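Acyltransferase (Streptococcus pneumoniae, PDB 5UG1) probably transfers acetyl groups onto peptidoglycan hydroxyls of the Gram-positive cell wall, forming O-acetyl esters, through its C-terminal catalytic domain. Local coordinates at residues A[123-128]-A[162-167]. Sequence-based numbering, arbitrary orientation.
Sequences TIADWN and DTIATA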
ATOM      1  N   THR A 123      -3.071   8.617   5.329  1.00 22.01           N
ATOM      2  CA  THR A 123      -1.720   9.056   5.010  1.00 20.12           C
ATOM      3  C   THR A 123      -1.240   8.323   3.763  1.00 25.22           C
ATOM      4  O   THR A 123      -1.489   7.123   3.610  1.00 19.68           O
ATOM      5  CB  THR A 123      -0.753   8.765   6.194  1.00 21.57           C
ATOM      6  OG1 THR A 123      -1.199   9.445   7.382  1.00 26.34           O
ATOM      7  CG2 THR A 123       0.677   9.173   5.850  1.00 22.70           C
ATOM      8  N   ILE A 124      -0.524   9.040   2.874  1.00 28.04           N
ATOM      9  CA  ILE A 124      -0.019   8.443   1.638  1.00 27.48           C
ATOM     10  C   ILE A 124       1.340   7.804   1.898  1.00 24.45           C
ATOM     11  O   ILE A 124       2.138   8.306   2.696  1.00 23.30           O
ATOM     12  CB  ILE A 124       0.065   9.488   0.507  1.00 25.25           C
ATOM     13  CG1 ILE A 124       0.019   8.804  -0.872  1.00 19.19           C
ATOM     14  CG2 ILE A 124       1.332  10.344   0.639  1.00 25.90           C
ATOM     15  CD1 ILE A 124      -1.300   8.099  -1.148  1.00 20.39           C
ATOM     16  N   ALA A 125       1.581   6.670   1.243  1.00 24.38           N
ATOM     17  CA  ALA A 125       2.902   6.059   1.106  1.00 28.00           C
ATOM     18  C   ALA A 125       3.155   5.954  -0.397  1.00 28.27           C
ATOM     19  O   ALA A 125       2.688   5.007  -1.041  1.00 24.72           O
ATOM     20  CB  ALA A 125       2.968   4.698   1.794  1.00 22.80           C
ATOM     21  N   ASP A 126       3.888   6.925  -0.958  1.00 28.20           N
ATOM     22  CA  ASP A 126       3.889   7.149  -2.411  1.00 24.62           C
ATOM     23  C   ASP A 126       4.984   6.322  -3.091  1.00 27.99           C
ATOM     24  O   ASP A 126       5.981   6.830  -3.620  1.00 23.19           O
ATOM     25  CB  ASP A 126       4.036   8.630  -2.722  1.00 22.05           C
ATOM     26  CG  ASP A 126       3.434   8.996  -4.067  1.00 23.34           C
ATOM     27  OD1 ASP A 126       3.231   8.083  -4.900  1.00 23.21           O
ATOM     28  OD2 ASP A 126       3.151  10.198  -4.288  1.00 25.39           O
ATOM     29  N   TRP A 127       4.763   5.007  -3.070  1.00 19.74           N
ATOM     30  CA  TRP A 127       5.634   4.087  -3.791  1.00 17.47           C
ATOM     31  C   TRP A 127       5.744   4.462  -5.266  1.00 25.02           C
ATOM     32  O   TRP A 127       6.831   4.389  -5.856  1.00 29.91           O
ATOM     33  CB  TRP A 127       5.095   2.668  -3.626  1.00 15.78           C
ATOM     34  CG  TRP A 127       5.698   1.648  -4.554  1.00 21.46           C
ATOM     35  CD1 TRP A 127       5.054   0.944  -5.532  1.00 21.10           C
ATOM     36  CD2 TRP A 127       7.063   1.219  -4.580  1.00 22.54           C
ATOM     37  NE1 TRP A 127       5.938   0.103  -6.167  1.00 23.46           N
ATOM     38  CE2 TRP A 127       7.177   0.252  -5.598  1.00 23.26           C
ATOM     39  CE3 TRP A 127       8.205   1.560  -3.838  1.00 26.10           C
ATOM     40  CZ2 TRP A 127       8.393  -0.378  -5.899  1.00 21.51           C
ATOM     41  CZ3 TRP A 127       9.411   0.926  -4.138  1.00 22.01           C
ATOM     42  CH2 TRP A 127       9.493  -0.025  -5.158  1.00 18.58           C
ATOM     43  N   ASN A 128       4.626   4.853  -5.882  1.00 20.11           N
ATOM     44  CA  ASN A 128       4.638   5.303  -7.272  1.00 22.69           C
ATOM     45  C   ASN A 128       5.696   6.380  -7.501  1.00 25.78           C
ATOM     46  O   ASN A 128       6.489   6.300  -8.443  1.00 20.29           O
ATOM     47  CB  ASN A 128       3.247   5.826  -7.650  1.00 24.61           C
ATOM     48  CG  ASN A 128       3.172   6.331  -9.073  1.00 24.84           C
ATOM     49  OD1 ASN A 128       3.530   7.477  -9.359  1.00 25.65           O
ATOM     50  ND2 ASN A 128       2.683   5.483  -9.975  1.00 23.63           N
ATOM     51  N   ASP A 162      10.880   1.169   3.401  1.00 24.94           N
ATOM     52  CA  ASP A 162      11.147   2.465   4.024  1.00 23.24           C
ATOM     53  C   ASP A 162      10.084   3.495   3.669  1.00 30.30           C
ATOM     54  O   ASP A 162       9.814   4.404   4.464  1.00 29.33           O
ATOM     55  CB  ASP A 162      12.522   2.983   3.626  1.00 31.53           C
ATOM     56  CG  ASP A 162      13.654   2.249   4.340  1.00 50.17           C
ATOM     57  OD1 ASP A 162      13.408   1.655   5.417  1.00 54.48           O
ATOM     58  OD2 ASP A 162      14.793   2.269   3.819  1.00 56.63           O
ATOM     59  N   THR A 163       9.486   3.383   2.481  1.00 26.98           N
ATOM     60  CA  THR A 163       8.406   4.287   2.111  1.00 26.31           C
ATOM     61  C   THR A 163       7.236   4.149   3.074  1.00 22.68           C
ATOM     62  O   THR A 163       6.674   5.145   3.540  1.00 21.45           O
ATOM     63  CB  THR A 163       7.961   4.003   0.676  1.00 30.42           C
ATOM     64  OG1 THR A 163       9.091   4.107  -0.199  1.00 31.01           O
ATOM     65  CG2 THR A 163       6.903   5.005   0.238  1.00 31.17           C
ATOM     66  N   ILE A 164       6.867   2.907   3.395  1.00 23.67           N
ATOM     67  CA  ILE A 164       5.758   2.665   4.312  1.00 25.39           C
ATOM     68  C   ILE A 164       6.139   3.063   5.738  1.00 24.89           C
ATOM     69  O   ILE A 164       5.342   3.676   6.459  1.00 28.38           O
ATOM     70  CB  ILE A 164       5.310   1.194   4.195  1.00 26.94           C
ATOM     71  CG1 ILE A 164       4.596   0.996   2.846  1.00 23.85           C
ATOM     72  CG2 ILE A 164       4.398   0.771   5.350  1.00 21.48           C
ATOM     73  CD1 ILE A 164       4.447  -0.446   2.444  1.00 20.56           C
ATOM     74  N   ALA A 165       7.367   2.749   6.165  1.00 24.07           N
ATOM     75  CA  ALA A 165       7.810   3.189   7.486  1.00 23.75           C
ATOM     76  C   ALA A 165       7.712   4.703   7.619  1.00 27.41           C
ATOM     77  O   ALA A 165       7.265   5.219   8.653  1.00 26.45           O
ATOM     78  CB  ALA A 165       9.244   2.727   7.754  1.00 26.19           C
ATOM     79  N   THR A 166       8.105   5.436   6.577  1.00 27.13           N
ATOM     80  CA  THR A 166       8.044   6.892   6.652  1.00 28.48           C
ATOM     81  C   THR A 166       6.606   7.384   6.760  1.00 24.25           C
ATOM     82  O   THR A 166       6.328   8.325   7.502  1.00 28.93           O
ATOM     83  CB  THR A 166       8.747   7.500   5.445  1.00 30.20           C
ATOM     84  OG1 THR A 166      10.141   7.194   5.528  1.00 34.88           O
ATOM     85  CG2 THR A 166       8.581   9.010   5.427  1.00 36.04           C
ATOM     86  N   ALA A 167       5.674   6.752   6.037  1.00 23.22           N
ATOM     87  CA  ALA A 167       4.261   7.101   6.169  1.00 21.25           C
ATOM     88  C   ALA A 167       3.733   6.800   7.575  1.00 26.76           C
ATOM     89  O   ALA A 167       2.979   7.596   8.145  1.00 26.82           O
ATOM     90  CB  ALA A 167       3.439   6.354   5.120  1.00 19.32           C
TER
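Apolar packing between residues 123-125 of strand 122-125 and residues 162-167 of helix 150-171 centres on two alanines: CB of A125 lies 3.7 Å from CB of A167. I164, three residues before A167, reaches A125, its CG1 4.2 Å from that same CB. T163 contributes its methyl: chi1 of -56° sets OG1 beside the backbone N and CG2 anti to it, and CG2 rests on the bend after the strand, 3.8 Å from N of D126. At that bend D126 centres an inverse gamma turn, with W127 N donating to A125 O at 2.9 Å. With alanine facing alanine, the short strand and helix axes come within 7.5 Å, and the 164° between chain directions makes helix and strand nearly antiparallel. Helix 150-171 thus lies along the edge strand of a five-stranded parallel sheet, order 2-1-3-4-5, in this atypical alpha/beta hydrolase fold; I88 of the adjoining strand touches both alanines. Methyl-to-carbonyl contacts form a second group, A167 CB standing 3.4 Å from I124 O and T123 CG2 3.6 Å from A167 O. Both threonine hydroxyls are bonded outside the pair of segments, OG1 of T123 to H86 and OG1 of T163 to the L159 carbonyl.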